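PDB 1UF3: TT1561 protein from Thermus thermophilus, which is of unknown function but binds calcium and is probably a metal-dependent phosphoesterase of the calcineurin-like superfamily. Local coordinates for residues Phe101-Gly112 / Leu143-Leu154. Residues are numbered along the deposited sequence; the frame is centred on the assembly and turned at random.
Sequences FTFWRGPYLVAG and LWELKDYPKIFL
L109 packs against Y149, L146 and L143. Traced outward, its CB lies 3.8 Å from Y149 CB; with CG anti to the backbone N (chi1 176°), CD1 reaches L146 CD1 at 3.8 Å, while CD2 touches L146 CB and, at 4.0 Å, L143 CD2. L146 CD1 also sits over one face of the F101 ring, a CH-pi contact. F103 sets CE2 over the centre of the Y149 ring, 3.4 Å above its plane, and the planes meet obliquely, at 46°; P107 CG comes to the edge of the Y149 ring. Strands 108-112 and 151-154 run parallel, joined by four backbone hydrogen bonds: L109 N to P150 O, I152 N to L109 O, A111 N to I152 O and L154 N to A111 O. The last is the most bent (140° at the hydrogen). On the sheet face opposite L109, V110 CG2 packs beside I152 CB at 4.2 Å. E145 of a second subunit hydrogen-bonds to T102 and F103. The four backbone bonds thus fix the parallel register of the strands, whereas the side-chain contacts are largely apolar, carbon to carbon; together they join the hairpin of strands 101-104 and 108-118 to its parallel neighbour 151-155 in the metallophosphoesterase fold.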
ATOM      1  N   PHE A 101     -28.637  10.180   3.183  1.00 20.36           N
ATOM      2  CA  PHE A 101     -27.839   8.968   3.346  1.00 18.64           C
ATOM      3  C   PHE A 101     -26.613   8.917   2.443  1.00 19.58           C
ATOM      4  O   PHE A 101     -26.480   9.713   1.515  1.00 15.51           O
ATOM      5  CB  PHE A 101     -28.721   7.765   3.013  1.00 19.09           C
ATOM      6  CG  PHE A 101     -29.006   7.627   1.547  1.00 17.27           C
ATOM      7  CD1 PHE A 101     -28.152   6.882   0.725  1.00 18.31           C
ATOM      8  CD2 PHE A 101     -30.060   8.323   0.968  1.00 17.01           C
ATOM      9  CE1 PHE A 101     -28.339   6.844  -0.641  1.00 16.69           C
ATOM     10  CE2 PHE A 101     -30.263   8.298  -0.397  1.00 17.52           C
ATOM     11  CZ  PHE A 101     -29.393   7.555  -1.213  1.00 18.40           C
ATOM     12  N   THR A 102     -25.712   7.984   2.741  1.00 17.82           N
ATOM     13  CA  THR A 102     -24.554   7.757   1.886  1.00 19.03           C
ATOM     14  C   THR A 102     -24.129   6.302   2.108  1.00 19.55           C
ATOM     15  O   THR A 102     -24.581   5.683   3.074  1.00 18.57           O
ATOM     16  CB  THR A 102     -23.377   8.711   2.198  1.00 19.02           C
ATOM     17  OG1 THR A 102     -22.367   8.539   1.198  1.00 16.98           O
ATOM     18  CG2 THR A 102     -22.783   8.439   3.558  1.00 17.78           C
ATOM     19  N   PHE A 103     -23.299   5.751   1.213  1.00 18.84           N
ATOM     20  CA  PHE A 103     -22.818   4.376   1.370  1.00 18.47           C
ATOM     21  C   PHE A 103     -21.344   4.369   1.669  1.00 19.19           C
ATOM     22  O   PHE A 103     -20.574   5.137   1.088  1.00 21.07           O
ATOM     23  CB  PHE A 103     -22.992   3.521   0.100  1.00 17.04           C
ATOM     24  CG  PHE A 103     -24.402   3.191  -0.236  1.00 18.31           C
ATOM     25  CD1 PHE A 103     -25.042   3.843  -1.285  1.00 20.20           C
ATOM     26  CD2 PHE A 103     -25.084   2.187   0.452  1.00 18.29           C
ATOM     27  CE1 PHE A 103     -26.337   3.496  -1.649  1.00 20.17           C
ATOM     28  CE2 PHE A 103     -26.372   1.835   0.105  1.00 18.19           C
ATOM     29  CZ  PHE A 103     -27.012   2.483  -0.949  1.00 18.53           C
ATOM     30  N   TRP A 104     -20.943   3.499   2.584  1.00 17.32           N
ATOM     31  CA  TRP A 104     -19.540   3.343   2.893  1.00 17.00           C
ATOM     32  C   TRP A 104     -19.183   1.944   2.396  1.00 18.02           C
ATOM     33  O   TRP A 104     -20.062   1.094   2.250  1.00 17.54           O
ATOM     34  CB  TRP A 104     -19.291   3.394   4.383  1.00 18.74           C
ATOM     35  CG  TRP A 104     -19.172   4.759   4.960  1.00 20.81           C
ATOM     36  CD1 TRP A 104     -19.176   5.951   4.288  1.00 22.80           C
ATOM     37  CD2 TRP A 104     -19.065   5.077   6.350  1.00 22.77           C
ATOM     38  NE1 TRP A 104     -19.083   6.998   5.184  1.00 22.45           N
ATOM     39  CE2 TRP A 104     -19.013   6.488   6.455  1.00 22.79           C
ATOM     40  CE3 TRP A 104     -19.015   4.303   7.522  1.00 23.46           C
ATOM     41  CZ2 TRP A 104     -18.915   7.149   7.692  1.00 23.84           C
ATOM     42  CZ3 TRP A 104     -18.919   4.960   8.759  1.00 23.33           C
ATOM     43  CH2 TRP A 104     -18.873   6.368   8.828  1.00 25.51           C
ATOM     44  N   ARG A 105     -17.909   1.703   2.135  1.00 18.87           N
ATOM     45  CA  ARG A 105     -17.515   0.383   1.673  1.00 23.00           C
ATOM     46  C   ARG A 105     -17.739  -0.669   2.777  1.00 21.57           C
ATOM     47  O   ARG A 105     -17.360  -0.474   3.942  1.00 20.29           O
ATOM     48  CB  ARG A 105     -16.056   0.371   1.235  1.00 23.52           C
ATOM     49  CG  ARG A 105     -15.760  -0.868   0.433  1.00 29.43           C
ATOM     50  CD  ARG A 105     -14.491  -0.780  -0.362  1.00 29.64           C
ATOM     51  NE  ARG A 105     -14.247  -2.069  -0.997  1.00 34.25           N
ATOM     52  CZ  ARG A 105     -13.099  -2.422  -1.562  1.00 34.17           C
ATOM     53  NH1 ARG A 105     -12.071  -1.573  -1.578  1.00 31.34           N
ATOM     54  NH2 ARG A 105     -12.980  -3.626  -2.097  1.00 31.50           N
ATOM     55  N   GLY A 106     -18.368  -1.772   2.396  1.00 20.06           N
ATOM     56  CA  GLY A 106     -18.664  -2.816   3.359  1.00 24.50           C
ATOM     57  C   GLY A 106     -19.579  -3.835   2.712  1.00 26.03           C
ATOM     58  O   GLY A 106     -19.221  -4.999   2.631  1.00 27.94           O
ATOM     59  N   PRO A 107     -20.756  -3.426   2.220  1.00 25.46           N
ATOM     60  CA  PRO A 107     -21.236  -2.039   2.263  1.00 25.89           C
ATOM     61  C   PRO A 107     -22.060  -1.688   3.504  1.00 26.69           C
ATOM     62  O   PRO A 107     -22.559  -2.577   4.203  1.00 26.23           O
ATOM     63  CB  PRO A 107     -22.077  -1.928   0.997  1.00 24.85           C
ATOM     64  CG  PRO A 107     -22.677  -3.311   0.882  1.00 24.67           C
ATOM     65  CD  PRO A 107     -21.552  -4.242   1.286  1.00 24.91           C
ATOM     66  N   TYR A 108     -22.176  -0.388   3.776  1.00 23.60           N
ATOM     67  CA  TYR A 108     -22.996   0.101   4.882  1.00 22.09           C
ATOM     68  C   TYR A 108     -23.797   1.283   4.376  1.00 21.05           C
ATOM     69  O   TYR A 108     -23.272   2.134   3.685  1.00 21.65           O
ATOM     70  CB  TYR A 108     -22.148   0.532   6.079  1.00 19.06           C
ATOM     71  CG  TYR A 108     -21.371  -0.601   6.692  1.00 20.08           C
ATOM     72  CD1 TYR A 108     -20.031  -0.784   6.394  1.00 21.75           C
ATOM     73  CD2 TYR A 108     -21.986  -1.515   7.560  1.00 18.58           C
ATOM     74  CE1 TYR A 108     -19.310  -1.848   6.934  1.00 21.82           C
ATOM     75  CE2 TYR A 108     -21.267  -2.566   8.110  1.00 21.27           C
ATOM     76  CZ  TYR A 108     -19.933  -2.726   7.791  1.00 23.52           C
ATOM     77  OH  TYR A 108     -19.194  -3.761   8.327  1.00 24.78           O
ATOM     78  N   LEU A 109     -25.081   1.301   4.701  1.00 21.28           N
ATOM     79  CA  LEU A 109     -25.970   2.384   4.327  1.00 20.79           C
ATOM     80  C   LEU A 109     -25.993   3.295   5.580  1.00 22.37           C
ATOM     81  O   LEU A 109     -26.546   2.914   6.630  1.00 22.63           O
ATOM     82  CB  LEU A 109     -27.360   1.816   4.015  1.00 18.67           C
ATOM     83  CG  LEU A 109     -28.496   2.796   3.677  1.00 20.39           C
ATOM     84  CD1 LEU A 109     -28.041   3.723   2.562  1.00 19.10           C
ATOM     85  CD2 LEU A 109     -29.750   2.034   3.260  1.00 18.35           C
ATOM     86  N   VAL A 110     -25.349   4.461   5.476  1.00 21.20           N
ATOM     87  CA  VAL A 110     -25.260   5.422   6.579  1.00 19.55           C
ATOM     88  C   VAL A 110     -26.316   6.515   6.459  1.00 22.42           C
ATOM     89  O   VAL A 110     -26.465   7.153   5.421  1.00 21.75           O
ATOM     90  CB  VAL A 110     -23.863   6.051   6.637  1.00 21.13           C
ATOM     91  CG1 VAL A 110     -23.721   6.968   7.893  1.00 20.19           C
ATOM     92  CG2 VAL A 110     -22.812   4.957   6.657  1.00 17.67           C
ATOM     93  N   ALA A 111     -27.082   6.710   7.526  1.00 21.03           N
ATOM     94  CA  ALA A 111     -28.133   7.712   7.513  1.00 20.32           C
ATOM     95  C   ALA A 111     -28.330   8.290   8.908  1.00 21.78           C
ATOM     96  O   ALA A 111     -27.886   7.710   9.910  1.00 20.64           O
ATOM     97  CB  ALA A 111     -29.431   7.101   7.042  1.00 15.90           C
ATOM     98  N   GLY A 112     -29.020   9.418   8.976  1.00 22.07           N
ATOM     99  CA  GLY A 112     -29.259  10.003  10.282  1.00 22.33           C
ATOM    100  C   GLY A 112     -30.369  11.025  10.363  1.00 21.41           C
ATOM    101  O   GLY A 112     -30.972  11.433   9.357  1.00 19.56           O
ATOM    102  N   LEU A 143     -35.383   4.879   3.194  1.00 23.92           N
ATOM    103  CA  LEU A 143     -34.395   3.822   3.123  1.00 21.92           C
ATOM    104  C   LEU A 143     -34.919   2.438   2.744  1.00 23.60           C
ATOM    105  O   LEU A 143     -34.142   1.593   2.276  1.00 21.43           O
ATOM    106  CB  LEU A 143     -33.649   3.741   4.456  1.00 22.06           C
ATOM    107  CG  LEU A 143     -32.933   5.011   4.923  1.00 21.35           C
ATOM    108  CD1 LEU A 143     -32.314   4.759   6.300  1.00 20.90           C
ATOM    109  CD2 LEU A 143     -31.842   5.397   3.925  1.00 19.21           C
ATOM    110  N   TRP A 144     -36.216   2.202   2.952  1.00 23.26           N
ATOM    111  CA  TRP A 144     -36.815   0.916   2.629  1.00 25.20           C
ATOM    112  C   TRP A 144     -36.722   0.628   1.133  1.00 26.50           C
ATOM    113  O   TRP A 144     -36.848  -0.519   0.722  1.00 26.74           O
ATOM    114  CB  TRP A 144     -38.291   0.862   3.062  1.00 24.96           C
ATOM    115  CG  TRP A 144     -38.509   0.897   4.565  1.00 27.88           C
ATOM    116  CD1 TRP A 144     -39.276   1.796   5.263  1.00 28.67           C
ATOM    117  CD2 TRP A 144     -37.999  -0.030   5.536  1.00 27.16           C
ATOM    118  NE1 TRP A 144     -39.276   1.479   6.606  1.00 29.31           N
ATOM    119  CE2 TRP A 144     -38.500   0.369   6.800  1.00 28.65           C
ATOM    120  CE3 TRP A 144     -37.171  -1.158   5.461  1.00 28.01           C
ATOM    121  CZ2 TRP A 144     -38.194  -0.320   7.977  1.00 29.67           C
ATOM    122  CZ3 TRP A 144     -36.867  -1.843   6.630  1.00 29.13           C
ATOM    123  CH2 TRP A 144     -37.378  -1.420   7.876  1.00 29.78           C
ATOM    124  N   GLU A 145     -36.505   1.661   0.319  1.00 27.29           N
ATOM    125  CA  GLU A 145     -36.401   1.458  -1.124  1.00 27.85           C
ATOM    126  C   GLU A 145     -35.044   0.833  -1.443  1.00 27.37           C
ATOM    127  O   GLU A 145     -34.875   0.191  -2.475  1.00 26.43           O
ATOM    128  CB  GLU A 145     -36.531   2.790  -1.878  1.00 29.52           C
ATOM    129  CG  GLU A 145     -37.736   3.637  -1.492  1.00 33.47           C
ATOM    130  CD  GLU A 145     -38.903   3.572  -2.474  1.00 36.43           C
ATOM    131  OE1 GLU A 145     -38.867   2.781  -3.446  1.00 37.29           O
ATOM    132  OE2 GLU A 145     -39.876   4.332  -2.259  1.00 38.70           O
ATOM    133  N   LEU A 146     -34.079   1.035  -0.554  1.00 25.45           N
ATOM    134  CA  LEU A 146     -32.738   0.505  -0.750  1.00 26.36           C
ATOM    135  C   LEU A 146     -32.674  -0.889  -0.125  1.00 27.30           C
ATOM    136  O   LEU A 146     -32.829  -1.046   1.083  1.00 27.00           O
ATOM    137  CB  LEU A 146     -31.709   1.461  -0.123  1.00 26.23           C
ATOM    138  CG  LEU A 146     -31.914   2.924  -0.558  1.00 28.03           C
ATOM    139  CD1 LEU A 146     -30.747   3.783  -0.108  1.00 26.67           C
ATOM    140  CD2 LEU A 146     -32.057   2.995  -2.088  1.00 29.29           C
ATOM    141  N   LYS A 147     -32.403  -1.891  -0.955  1.00 26.93           N
ATOM    142  CA  LYS A 147     -32.403  -3.287  -0.524  1.00 26.84           C
ATOM    143  C   LYS A 147     -31.150  -3.994  -0.005  1.00 26.30           C
ATOM    144  O   LYS A 147     -30.059  -3.868  -0.552  1.00 25.50           O
ATOM    145  CB  LYS A 147     -32.997  -4.146  -1.661  1.00 27.63           C
ATOM    146  CG  LYS A 147     -34.376  -3.703  -2.154  1.00 29.12           C
ATOM    147  CD  LYS A 147     -35.338  -3.523  -0.980  1.00 33.66           C
ATOM    148  CE  LYS A 147     -36.804  -3.627  -1.391  1.00 35.66           C
ATOM    149  NZ  LYS A 147     -37.260  -2.566  -2.327  1.00 38.81           N
ATOM    150  N   ASP A 148     -31.330  -4.755   1.073  1.00 27.85           N
ATOM    151  CA  ASP A 148     -30.268  -5.579   1.649  1.00 28.62           C
ATOM    152  C   ASP A 148     -28.985  -4.919   2.121  1.00 28.33           C
ATOM    153  O   ASP A 148     -27.900  -5.493   1.957  1.00 27.65           O
ATOM    154  CB  ASP A 148     -29.885  -6.685   0.652  1.00 32.44           C
ATOM    155  CG  ASP A 148     -31.104  -7.366   0.052  1.00 37.81           C
ATOM    156  OD1 ASP A 148     -32.046  -7.667   0.819  1.00 36.18           O
ATOM    157  OD2 ASP A 148     -31.121  -7.595  -1.185  1.00 41.69           O
ATOM    158  N   TYR A 149     -29.070  -3.736   2.710  1.00 24.93           N
ATOM    159  CA  TYR A 149     -27.848  -3.109   3.181  1.00 22.49           C
ATOM    160  C   TYR A 149     -27.812  -3.014   4.699  1.00 22.11           C
ATOM    161  O   TYR A 149     -28.794  -2.650   5.314  1.00 22.89           O
ATOM    162  CB  TYR A 149     -27.709  -1.680   2.627  1.00 22.86           C
ATOM    163  CG  TYR A 149     -27.516  -1.546   1.124  1.00 22.42           C
ATOM    164  CD1 TYR A 149     -28.585  -1.267   0.281  1.00 20.55           C
ATOM    165  CD2 TYR A 149     -26.259  -1.673   0.562  1.00 22.91           C
ATOM    166  CE1 TYR A 149     -28.404  -1.114  -1.081  1.00 23.12           C
ATOM    167  CE2 TYR A 149     -26.065  -1.523  -0.798  1.00 24.66           C
ATOM    168  CZ  TYR A 149     -27.134  -1.242  -1.613  1.00 23.71           C
ATOM    169  OH  TYR A 149     -26.912  -1.063  -2.962  1.00 25.79           O
ATOM    170  N   PRO A 150     -26.693  -3.394   5.322  1.00 22.06           N
ATOM    171  CA  PRO A 150     -26.632  -3.267   6.777  1.00 21.16           C
ATOM    172  C   PRO A 150     -26.689  -1.732   6.989  1.00 22.93           C
ATOM    173  O   PRO A 150     -26.010  -0.990   6.262  1.00 21.95           O
ATOM    174  CB  PRO A 150     -25.248  -3.806   7.114  1.00 19.73           C
ATOM    175  CG  PRO A 150     -24.974  -4.804   5.980  1.00 22.76           C
ATOM    176  CD  PRO A 150     -25.522  -4.121   4.781  1.00 20.52           C
ATOM    177  N   LYS A 151     -27.476  -1.255   7.955  1.00 21.85           N
ATOM    178  CA  LYS A 151     -27.598   0.195   8.213  1.00 19.77           C
ATOM    179  C   LYS A 151     -26.845   0.739   9.433  1.00 20.77           C
ATOM    180  O   LYS A 151     -26.689   0.045  10.449  1.00 19.53           O
ATOM    181  CB  LYS A 151     -29.072   0.581   8.349  1.00 17.88           C
ATOM    182  CG  LYS A 151     -29.912   0.305   7.110  1.00 17.72           C
ATOM    183  CD  LYS A 151     -31.398   0.466   7.405  1.00 20.27           C
ATOM    184  CE  LYS A 151     -32.265  -0.085   6.290  1.00 22.78           C
ATOM    185  NZ  LYS A 151     -33.722  -0.150   6.640  1.00 25.63           N
ATOM    186  N   ILE A 152     -26.351   1.976   9.306  1.00 20.23           N
ATOM    187  CA  ILE A 152     -25.648   2.677  10.391  1.00 18.78           C
ATOM    188  C   ILE A 152     -26.407   3.999  10.549  1.00 21.77           C
ATOM    189  O   ILE A 152     -26.490   4.793   9.603  1.00 20.82           O
ATOM    190  CB  ILE A 152     -24.171   2.975  10.045  1.00 19.31           C
ATOM    191  CG1 ILE A 152     -23.384   1.661   9.916  1.00 13.73           C
ATOM    192  CG2 ILE A 152     -23.547   3.874  11.140  1.00 16.71           C
ATOM    193  CD1 ILE A 152     -21.879   1.816   9.728  1.00  9.29           C
ATOM    194  N   PHE A 153     -27.001   4.203  11.725  1.00 21.16           N
ATOM    195  CA  PHE A 153     -27.784   5.399  12.008  1.00 21.59           C
ATOM    196  C   PHE A 153     -27.049   6.351  12.932  1.00 20.66           C
ATOM    197  O   PHE A 153     -26.353   5.926  13.840  1.00 19.65           O
ATOM    198  CB  PHE A 153     -29.124   5.043  12.692  1.00 20.11           C
ATOM    199  CG  PHE A 153     -30.169   4.432  11.781  1.00 21.42           C
ATOM    200  CD1 PHE A 153     -29.948   4.266  10.410  1.00 19.45           C
ATOM    201  CD2 PHE A 153     -31.388   4.048  12.300  1.00 17.52           C
ATOM    202  CE1 PHE A 153     -30.929   3.733   9.593  1.00 18.59           C
ATOM    203  CE2 PHE A 153     -32.384   3.510  11.482  1.00 17.95           C
ATOM    204  CZ  PHE A 153     -32.155   3.353  10.133  1.00 19.53           C
ATOM    205  N   LEU A 154     -27.227   7.645  12.700  1.00 21.39           N
ATOM    206  CA  LEU A 154     -26.624   8.673  13.554  1.00 21.18           C
ATOM    207  C   LEU A 154     -27.757   9.534  14.094  1.00 20.71           C
ATOM    208  O   LEU A 154     -28.531  10.094  13.338  1.00 22.64           O
ATOM    209  CB  LEU A 154     -25.640   9.557  12.773  1.00 20.12           C
ATOM    210  CG  LEU A 154     -24.179   9.105  12.785  1.00 20.25           C
ATOM    211  CD1 LEU A 154     -24.030   7.860  11.907  1.00 21.61           C
ATOM    212  CD2 LEU A 154     -23.278  10.238  12.290  1.00 18.82           C
TER